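PDB 6DG4: Ulp1-like SUMO protease from Chaetomium thermophilum, which probably removes SUMO from modified proteins as a C48-family cysteine protease, the structure being that of its C-terminal catalytic domain. Local coordinates for residues Glu24-Ala29 and Thr33-Thr38; Asp74-Lys79 and Cys212-Val217; Asn121-Asp126 and Phe175-Gln180. All coordinates share one frame; numbering follows the deposited sequence.

Along the chain, contact 1 is completed first; contact 2 then opens on helix 62-80 and closes on helix 202-215, with both segments of contact 3 falling between. Contact 2 is the nearest to the chain's centre, about 26 Å from contact 1 and 20 Å from contact 3, centre to centre. Contacts 1 and 3 lie on opposite sides of that centre, about 39 Å apart by the same measure. Contacts 2 and 3 border the edge of the mixed sheet: K88, just before strand 89-91, gives its backbone N to N77 and its side-chain charge to D124. Contact 1 joins helix 17-27 to hairpin 36-44, so the three tie separate parts of the catalytic domain without touching one another.

Contact 1 (Glu24-Ala29 and Thr33-Thr38)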
loop_
_atom_site.group_PDB
_atom_site.type_symbol
_atom_site.label_atom_id
_atom_site.label_comp_id
_atom_site.label_asym_id
_atom_site.label_seq_id
_atom_site.Cartn_x
_atom_site.Cartn_y
_atom_site.Cartn_z
ATOM N N GLU A 24 -16.902 -5.420 -14.748
ATOM C CA GLU A 24 -17.109 -5.106 -16.158
ATOM C C GLU A 24 -18.101 -3.963 -16.313
ATOM O O GLU A 24 -17.908 -3.068 -17.145
ATOM C CB GLU A 24 -17.601 -6.346 -16.909
ATOM C CG GLU A 24 -17.795 -6.132 -18.411
ATOM C CD GLU A 24 -18.337 -7.362 -19.117
ATOM O OE1 GLU A 24 -18.480 -8.416 -18.460
ATOM O OE2 GLU A 24 -18.623 -7.276 -20.330
ATOM N N ALA A 25 -19.171 -3.971 -15.512
ATOM C CA ALA A 25 -20.162 -2.906 -15.597
ATOM C C ALA A 25 -19.581 -1.561 -15.180
ATOM O O ALA A 25 -19.970 -0.523 -15.729
ATOM C CB ALA A 25 -21.384 -3.260 -14.750
ATOM N N ALA A 26 -18.628 -1.563 -14.241
ATOM C CA ALA A 26 -17.991 -0.317 -13.829
ATOM C C ALA A 26 -17.216 0.312 -14.975
ATOM O O ALA A 26 -17.247 1.533 -15.155
ATOM C CB ALA A 26 -17.056 -0.558 -12.645
ATOM N N ARG A 27 -16.496 -0.486 -15.753
ATOM C CA ARG A 27 -15.762 0.131 -16.851
ATOM C C ARG A 27 -16.644 0.432 -18.056
ATOM O O ARG A 27 -16.147 0.992 -19.038
ATOM C CB ARG A 27 -14.545 -0.695 -17.257
ATOM C CG ARG A 27 -14.838 -2.086 -17.746
ATOM C CD ARG A 27 -13.609 -2.644 -18.461
ATOM N NE ARG A 27 -13.769 -4.036 -18.877
ATOM C CZ ARG A 27 -14.249 -4.420 -20.058
ATOM N NH1 ARG A 27 -14.628 -3.522 -20.958
ATOM N NH2 ARG A 27 -14.349 -5.710 -20.341
ATOM N N ASN A 28 -17.930 0.082 -17.996
ATOM C CA ASN A 28 -18.905 0.474 -19.009
ATOM C C ASN A 28 -19.972 1.403 -18.435
ATOM O O ASN A 28 -21.050 1.550 -19.024
ATOM C CB ASN A 28 -19.564 -0.766 -19.615
ATOM C CG ASN A 28 -18.615 -1.564 -20.474
ATOM O OD1 ASN A 28 -18.108 -1.073 -21.480
ATOM N ND2 ASN A 28 -18.388 -2.808 -20.099
ATOM N N ALA A 29 -19.678 2.050 -17.313
ATOM C CA ALA A 29 -20.690 2.770 -16.569
ATOM C C ALA A 29 -21.007 4.112 -17.216
ATOM O O ALA A 29 -20.261 4.635 -18.051
ATOM C CB ALA A 29 -20.213 3.033 -15.139
ATOM N N THR A 33 -21.393 8.640 -13.080
ATOM C CA THR A 33 -21.734 7.968 -11.834
ATOM C C THR A 33 -20.514 7.931 -10.930
ATOM O O THR A 33 -19.435 7.493 -11.345
ATOM C CB THR A 33 -22.192 6.534 -12.107
ATOM O OG1 THR A 33 -23.424 6.550 -12.829
ATOM C CG2 THR A 33 -22.388 5.764 -10.799
ATOM N N GLU A 34 -20.688 8.374 -9.692
ATOM C CA GLU A 34 -19.669 8.166 -8.669
ATOM C C GLU A 34 -19.761 6.713 -8.226
ATOM O O GLU A 34 -20.611 6.353 -7.405
ATOM C CB GLU A 34 -19.883 9.102 -7.491
ATOM C CG GLU A 34 -18.796 8.944 -6.452
ATOM C CD GLU A 34 -19.031 9.772 -5.216
ATOM O OE1 GLU A 34 -18.925 11.012 -5.308
ATOM O OE2 GLU A 34 -19.318 9.178 -4.152
ATOM N N LEU A 35 -18.877 5.872 -8.771
ATOM C CA LEU A 35 -18.942 4.437 -8.544
ATOM C C LEU A 35 -18.454 4.044 -7.157
ATOM O O LEU A 35 -18.830 2.984 -6.646
ATOM C CB LEU A 35 -18.077 3.721 -9.580
ATOM C CG LEU A 35 -18.480 3.935 -11.033
ATOM C CD1 LEU A 35 -17.393 3.438 -11.951
ATOM C CD2 LEU A 35 -19.789 3.230 -11.341
ATOM N N ALA A 36 -17.597 4.864 -6.560
ATOM C CA ALA A 36 -16.986 4.557 -5.277
ATOM C C ALA A 36 -16.393 5.848 -4.744
ATOM O O ALA A 36 -16.240 6.830 -5.475
ATOM C CB ALA A 36 -15.903 3.479 -5.406
ATOM N N LYS A 37 -16.080 5.844 -3.455
ATOM C CA LYS A 37 -15.411 6.975 -2.826
ATOM C C LYS A 37 -14.459 6.397 -1.797
ATOM O O LYS A 37 -14.887 5.660 -0.902
ATOM C CB LYS A 37 -16.404 7.932 -2.169
ATOM C CG LYS A 37 -15.773 9.242 -1.712
ATOM C CD LYS A 37 -16.837 10.248 -1.279
ATOM C CE LYS A 37 -16.231 11.486 -0.638
ATOM N NZ LYS A 37 -17.270 12.321 0.034
ATOM N N THR A 38 -13.177 6.709 -1.933
ATOM C CA THR A 38 -12.168 6.084 -1.101
ATOM C C THR A 38 -12.095 6.765 0.260
ATOM O O THR A 38 -12.747 7.781 0.522
ATOM C CB THR A 38 -10.799 6.142 -1.779
ATOM O OG1 THR A 38 -10.287 7.478 -1.715
ATOM C CG2 THR A 38 -10.887 5.702 -3.236
#
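The flat group of A26 that meets L35 is its peptide carbonyl: O lies 3.7 Å from L35 CD1, a plain van der Waals touch. The same oxygen accepts a backbone bond from A29 N as the chain leaves helix 17-27, so it has a hydrogen-bond partner although its neighbour across the contact is a methyl. The other flat group, the guanidinium of R27, has E24 CG against one face, shifted toward the rim, and R27 points away from 33-38.

L35 carries the contact. Its CG stands anti to the carbonyl carbon (chi1 -61°), which sends the forked end toward the end of helix 17-27 and the turn that follows it, one methyl for each alanine. CD1 packs against A26 CB at 4.1 Å, while CD2 reaches A29 CB at 3.8 Å. Alanine suits the helical place because the A26 and L35 CA atoms are 7.2 Å apart, a spacing that one leucine and a single methyl can fill; at A29 the lone methyl, directed toward 33-38, is enough to meet CD2. Between the two alanines the chain is turning, with N28 N bonded to A25 O at 3.1 Å, and A29 comes round to face the leucine.

On the other side, L35 and A36 both face L44 and bond to its backbone, a classic beta bulge in the hairpin of 36-37 with 43-44. L35 also touches F49 and L240, and A26 shares L240, so helices 46-50 and 228-241 extend the apolar patch. R46 bonds to A29 O, giving the outgoing chain a polar tie.

Chemically, no hydrogen bond or charge joins the two segments: three aliphatic residues meet by dispersion and burial of carbon, and the polar order comes from the helix end and the bulge.

Contact 2 (Asp74-Lys79 and Cys212-Val217); sequences DYVNTK and CLALGV
Y75 meets L215 through CD2 and CE2 of its ring. From CB, CG stands anti to the backbone N (chi1 168°), which brings the ring alongside L215 in the last turn of helix 202-215. CD2 is 4.1 Å from L215 CD2 and CE2 is closer, at 3.8 Å; the methyl comes in obliquely, and the two side chains cross at about a right angle. One ring face carries K79 CB, a helical turn further on. At the tip, OH is hydrogen-bonded to D251, so tyrosine serves both an apolar neighbour and a polar one.

One residue on, V76 CG2 lies 3.9 Å from A214 O and 4.2 Å from A214 CB. The small alanine admits this approach, with the two CA atoms 7.4 Å apart, and C89 of strand 89-91 touches both side chains.

Just beyond, helix 202-215 ends in a Schellman motif: V217 N bonds to C212 O at 2.8 Å and G216 N to L213 O at 3.2 Å. The positive phi of G216, 78°, is one that glycine adopts readily.

The chemistry is divided: van der Waals contacts, with no hydrogen bond across, join helix 62-80 to helix 202-215, while hydrogen bonding fixes the tyrosine's far end and the helix terminus.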
loop_
_atom_site.group_PDB
_atom_site.type_symbol
_atom_site.label_atom_id
_atom_site.label_comp_id
_atom_site.label_asym_id
_atom_site.label_seq_id
_atom_site.Cartn_x
_atom_site.Cartn_y
_atom_site.Cartn_z
ATOM N N ASP A 74 -6.908 0.289 6.875
ATOM C CA ASP A 74 -8.156 0.275 7.626
ATOM C C ASP A 74 -8.575 -1.145 7.992
ATOM O O ASP A 74 -9.137 -1.368 9.072
ATOM C CB ASP A 74 -9.255 0.981 6.843
ATOM C CG ASP A 74 -10.398 1.388 7.724
ATOM O OD1 ASP A 74 -10.166 2.158 8.679
ATOM O OD2 ASP A 74 -11.520 0.925 7.473
ATOM N N TYR A 75 -8.316 -2.119 7.112
ATOM C CA TYR A 75 -8.567 -3.509 7.476
ATOM C C TYR A 75 -7.817 -3.870 8.758
ATOM O O TYR A 75 -8.391 -4.439 9.692
ATOM C CB TYR A 75 -8.197 -4.483 6.341
ATOM C CG TYR A 75 -8.191 -5.887 6.888
ATOM C CD1 TYR A 75 -9.365 -6.622 6.996
ATOM C CD2 TYR A 75 -7.023 -6.441 7.391
ATOM C CE1 TYR A 75 -9.359 -7.881 7.574
ATOM C CE2 TYR A 75 -7.007 -7.691 7.956
ATOM C CZ TYR A 75 -8.169 -8.402 8.054
ATOM O OH TYR A 75 -8.124 -9.638 8.645
ATOM N N VAL A 76 -6.521 -3.556 8.810
ATOM C CA VAL A 76 -5.715 -3.948 9.961
ATOM C C VAL A 76 -6.208 -3.252 11.221
ATOM O O VAL A 76 -6.338 -3.873 12.283
ATOM C CB VAL A 76 -4.223 -3.667 9.697
ATOM C CG1 VAL A 76 -3.415 -3.916 10.959
ATOM C CG2 VAL A 76 -3.699 -4.534 8.548
ATOM N N ASN A 77 -6.494 -1.954 11.125
ATOM C CA ASN A 77 -6.887 -1.201 12.308
ATOM C C ASN A 77 -8.225 -1.680 12.840
ATOM O O ASN A 77 -8.421 -1.766 14.058
ATOM C CB ASN A 77 -6.928 0.285 11.976
ATOM C CG ASN A 77 -5.554 0.844 11.708
ATOM O OD1 ASN A 77 -4.563 0.358 12.253
ATOM N ND2 ASN A 77 -5.481 1.859 10.864
ATOM N N THR A 78 -9.158 -1.997 11.948
ATOM C CA THR A 78 -10.440 -2.539 12.378
ATOM C C THR A 78 -10.271 -3.916 13.008
ATOM O O THR A 78 -10.864 -4.202 14.055
ATOM C CB THR A 78 -11.380 -2.588 11.176
ATOM O OG1 THR A 78 -11.653 -1.247 10.754
ATOM C CG2 THR A 78 -12.675 -3.284 11.519
ATOM N N LYS A 79 -9.455 -4.773 12.393
ATOM C CA LYS A 79 -9.245 -6.115 12.926
ATOM C C LYS A 79 -8.640 -6.058 14.322
ATOM O O LYS A 79 -9.032 -6.824 15.212
ATOM C CB LYS A 79 -8.345 -6.897 11.968
ATOM C CG LYS A 79 -8.004 -8.307 12.400
ATOM C CD LYS A 79 -9.238 -9.173 12.444
ATOM C CE LYS A 79 -8.878 -10.634 12.632
ATOM N NZ LYS A 79 -10.096 -11.475 12.785
ATOM N N CYS A 212 0.645 -7.706 1.419
ATOM C CA CYS A 212 1.457 -8.735 2.055
ATOM C C CYS A 212 2.146 -8.207 3.309
ATOM O O CYS A 212 2.043 -8.807 4.384
ATOM C CB CYS A 212 2.474 -9.282 1.053
ATOM S SG CYS A 212 1.728 -10.289 -0.265
ATOM N N LEU A 213 2.859 -7.089 3.203
ATOM C CA LEU A 213 3.593 -6.602 4.367
ATOM C C LEU A 213 2.649 -6.241 5.511
ATOM O O LEU A 213 2.943 -6.536 6.675
ATOM C CB LEU A 213 4.502 -5.436 3.987
ATOM C CG LEU A 213 5.937 -5.831 3.633
ATOM C CD1 LEU A 213 6.720 -6.183 4.897
ATOM C CD2 LEU A 213 5.967 -6.986 2.640
ATOM N N ALA A 214 1.503 -5.622 5.202
ATOM C CA ALA A 214 0.567 -5.247 6.258
ATOM C C ALA A 214 0.027 -6.465 6.993
ATOM O O ALA A 214 -0.260 -6.386 8.193
ATOM C CB ALA A 214 -0.602 -4.450 5.680
ATOM N N LEU A 215 -0.162 -7.578 6.281
ATOM C CA LEU A 215 -0.703 -8.800 6.856
ATOM C C LEU A 215 0.366 -9.713 7.431
ATOM O O LEU A 215 0.027 -10.712 8.072
ATOM C CB LEU A 215 -1.463 -9.595 5.794
ATOM C CG LEU A 215 -2.750 -8.967 5.270
ATOM C CD1 LEU A 215 -3.378 -9.895 4.249
ATOM C CD2 LEU A 215 -3.726 -8.677 6.394
ATOM N N GLY A 216 1.638 -9.413 7.206
ATOM C CA GLY A 216 2.686 -10.315 7.631
ATOM C C GLY A 216 2.893 -11.512 6.733
ATOM O O GLY A 216 3.379 -12.544 7.202
ATOM N N VAL A 217 2.540 -11.396 5.450
ATOM C CA VAL A 217 2.665 -12.468 4.469
ATOM C C VAL A 217 3.888 -12.211 3.602
ATOM O O VAL A 217 4.146 -11.074 3.196
ATOM C CB VAL A 217 1.390 -12.538 3.607
ATOM C CG1 VAL A 217 1.585 -13.464 2.419
ATOM C CG2 VAL A 217 0.208 -12.996 4.446
#

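Contact 3 (Asn121-Asp126 and Phe175-Gln180); sequences NFLDID and FVLEDQ
The C-terminal end of helix 163-177 packs here on the loop that leads from helix 109-114 into strand 127-134, within the Ulp1 catalytic domain. F122 is the centre of the contact; V176 and L177 both approach its ring from the same side of the plane. Its CG is anti to the backbone N (chi1 -172°), which turns the ring toward the helix. V176 CG1 approaches CD1 at 3.8 Å, and across the ring's long axis, but not on the other face, L177 CD2 approaches CD2 at 3.8 Å; both methyls arrive obliquely. L177 continues along that half of the ring, its CD1 lying 4.0 Å from F122 CE2, and the same methyl meets L123 CD2 at 4.2 Å. A broad ring can span the neighbouring side chains of two consecutive helical residues, whose branched ends lie side by side against it.

The loop presents F122 in a compact turn, with D124 N bonded to N121 O at 2.9 Å. N121 steadies the approach to this turn, its amide bonding to the backbone of N116 and R118.

The helix stops at E178, where phi becomes positive, and Q180 N then bonds to L177 O at 2.9 Å. Q180 NE2 meets D179 OD1 from above the carboxylate plane, at 3.2 Å. The carboxylates of E178 and D179 both form salt bridges with K119, so charge pairing at the surface ties the end of the helix to the chain just before F122.

Among its neighbours, the F122 ring also touches V117 and W186, the latter just before strand 187-188. Beyond the turn, D124 forms a salt bridge with K88 and D126 a backbone hydrogen bond with the same residue, which precedes edge strand 89-91; the contact thus sets helix 163-177 against the loop feeding the mixed sheet.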
loop_
_atom_site.group_PDB
_atom_site.type_symbol
_atom_site.label_atom_id
_atom_site.label_comp_id
_atom_site.label_asym_id
_atom_site.label_seq_id
_atom_site.Cartn_x
_atom_site.Cartn_y
_atom_site.Cartn_z
ATOM N N ASN A 121 3.117 7.724 19.839
ATOM C CA ASN A 121 2.593 6.426 19.437
ATOM C C ASN A 121 3.438 5.731 18.379
ATOM O O ASN A 121 3.087 4.625 17.957
ATOM C CB ASN A 121 1.144 6.551 18.939
ATOM C CG ASN A 121 1.048 7.230 17.588
ATOM O OD1 ASN A 121 1.514 8.352 17.419
ATOM N ND2 ASN A 121 0.439 6.550 16.616
ATOM N N PHE A 122 4.551 6.337 17.957
ATOM C CA PHE A 122 5.308 5.818 16.821
ATOM C C PHE A 122 5.665 4.343 16.988
ATOM O O PHE A 122 5.415 3.529 16.092
ATOM C CB PHE A 122 6.566 6.662 16.606
ATOM C CG PHE A 122 7.306 6.317 15.353
ATOM C CD1 PHE A 122 6.899 6.833 14.140
ATOM C CD2 PHE A 122 8.404 5.472 15.383
ATOM C CE1 PHE A 122 7.567 6.518 12.980
ATOM C CE2 PHE A 122 9.077 5.155 14.226
ATOM C CZ PHE A 122 8.652 5.677 13.018
ATOM N N LEU A 123 6.272 3.982 18.117
ATOM C CA LEU A 123 6.694 2.600 18.321
ATOM C C LEU A 123 5.526 1.641 18.510
ATOM O O LEU A 123 5.731 0.426 18.429
ATOM C CB LEU A 123 7.665 2.508 19.503
ATOM C CG LEU A 123 8.975 3.274 19.337
ATOM C CD1 LEU A 123 9.830 3.120 20.583
ATOM C CD2 LEU A 123 9.740 2.794 18.122
ATOM N N ASP A 124 4.317 2.151 18.752
ATOM C CA ASP A 124 3.120 1.326 18.856
ATOM C C ASP A 124 2.549 0.966 17.491
ATOM O O ASP A 124 1.722 0.057 17.398
ATOM C CB ASP A 124 2.069 2.083 19.685
ATOM C CG ASP A 124 0.754 1.323 19.828
ATOM O OD1 ASP A 124 0.752 0.254 20.471
ATOM O OD2 ASP A 124 -0.285 1.812 19.325
ATOM N N ILE A 125 2.960 1.650 16.434
ATOM C CA ILE A 125 2.518 1.309 15.088
ATOM C C ILE A 125 3.265 0.062 14.635
ATOM O O ILE A 125 4.477 -0.054 14.850
ATOM C CB ILE A 125 2.801 2.486 14.138
ATOM C CG1 ILE A 125 2.102 3.762 14.621
ATOM C CG2 ILE A 125 2.374 2.147 12.718
ATOM C CD1 ILE A 125 2.538 5.017 13.865
ATOM N N ASP A 126 2.558 -0.867 13.982
ATOM C CA ASP A 126 3.213 -2.025 13.383
ATOM C C ASP A 126 3.742 -1.752 11.975
ATOM O O ASP A 126 4.837 -2.210 11.630
ATOM C CB ASP A 126 2.247 -3.209 13.275
ATOM C CG ASP A 126 1.899 -3.821 14.617
ATOM O OD1 ASP A 126 2.641 -3.640 15.604
ATOM O OD2 ASP A 126 0.863 -4.509 14.672
ATOM N N PHE A 175 13.786 11.971 12.884
ATOM C CA PHE A 175 13.087 13.225 13.118
ATOM C C PHE A 175 11.900 13.030 14.052
ATOM O O PHE A 175 11.675 13.842 14.957
ATOM C CB PHE A 175 12.609 13.814 11.794
ATOM C CG PHE A 175 11.761 15.031 11.967
ATOM C CD1 PHE A 175 12.343 16.268 12.129
ATOM C CD2 PHE A 175 10.380 14.934 11.999
ATOM C CE1 PHE A 175 11.562 17.400 12.303
ATOM C CE2 PHE A 175 9.596 16.055 12.178
ATOM C CZ PHE A 175 10.189 17.287 12.338
ATOM N N VAL A 176 11.110 11.981 13.832
ATOM C CA VAL A 176 9.925 11.760 14.655
ATOM C C VAL A 176 10.313 11.383 16.083
ATOM O O VAL A 176 9.741 11.891 17.055
ATOM C CB VAL A 176 9.014 10.695 14.019
ATOM C CG1 VAL A 176 7.864 10.369 14.953
ATOM C CG2 VAL A 176 8.484 11.175 12.670
ATOM N N LEU A 177 11.276 10.472 16.235
ATOM C CA LEU A 177 11.556 9.898 17.546
ATOM C C LEU A 177 12.431 10.779 18.432
ATOM O O LEU A 177 12.395 10.616 19.655
ATOM C CB LEU A 177 12.204 8.518 17.405
ATOM C CG LEU A 177 11.228 7.384 17.095
ATOM C CD1 LEU A 177 11.977 6.086 16.856
ATOM C CD2 LEU A 177 10.225 7.220 18.231
ATOM N N GLU A 178 13.212 11.693 17.863
ATOM C CA GLU A 178 14.005 12.659 18.647
ATOM C C GLU A 178 14.912 11.905 19.615
ATOM O O GLU A 178 15.689 11.041 19.177
ATOM C CB GLU A 178 13.070 13.679 19.294
ATOM C CG GLU A 178 12.195 14.428 18.331
ATOM C CD GLU A 178 11.301 15.443 19.018
ATOM O OE1 GLU A 178 11.088 15.348 20.245
ATOM O OE2 GLU A 178 10.798 16.341 18.319
ATOM N N ASP A 179 14.862 12.199 20.919
ATOM C CA ASP A 179 15.728 11.552 21.894
ATOM C C ASP A 179 15.392 10.085 22.112
ATOM O O ASP A 179 16.127 9.409 22.837
ATOM C CB ASP A 179 15.714 12.308 23.230
ATOM C CG ASP A 179 14.328 12.391 23.868
ATOM O OD1 ASP A 179 13.325 12.037 23.220
ATOM O OD2 ASP A 179 14.245 12.843 25.033
ATOM N N GLN A 180 14.320 9.579 21.510
ATOM C CA GLN A 180 14.001 8.157 21.567
ATOM C C GLN A 180 14.592 7.372 20.397
ATOM O O GLN A 180 14.388 6.155 20.316
ATOM C CB GLN A 180 12.482 7.960 21.627
ATOM C CG GLN A 180 11.796 8.734 22.743
ATOM C CD GLN A 180 12.319 8.372 24.118
ATOM O OE1 GLN A 180 12.350 7.199 24.494
ATOM N NE2 GLN A 180 12.734 9.383 24.879
#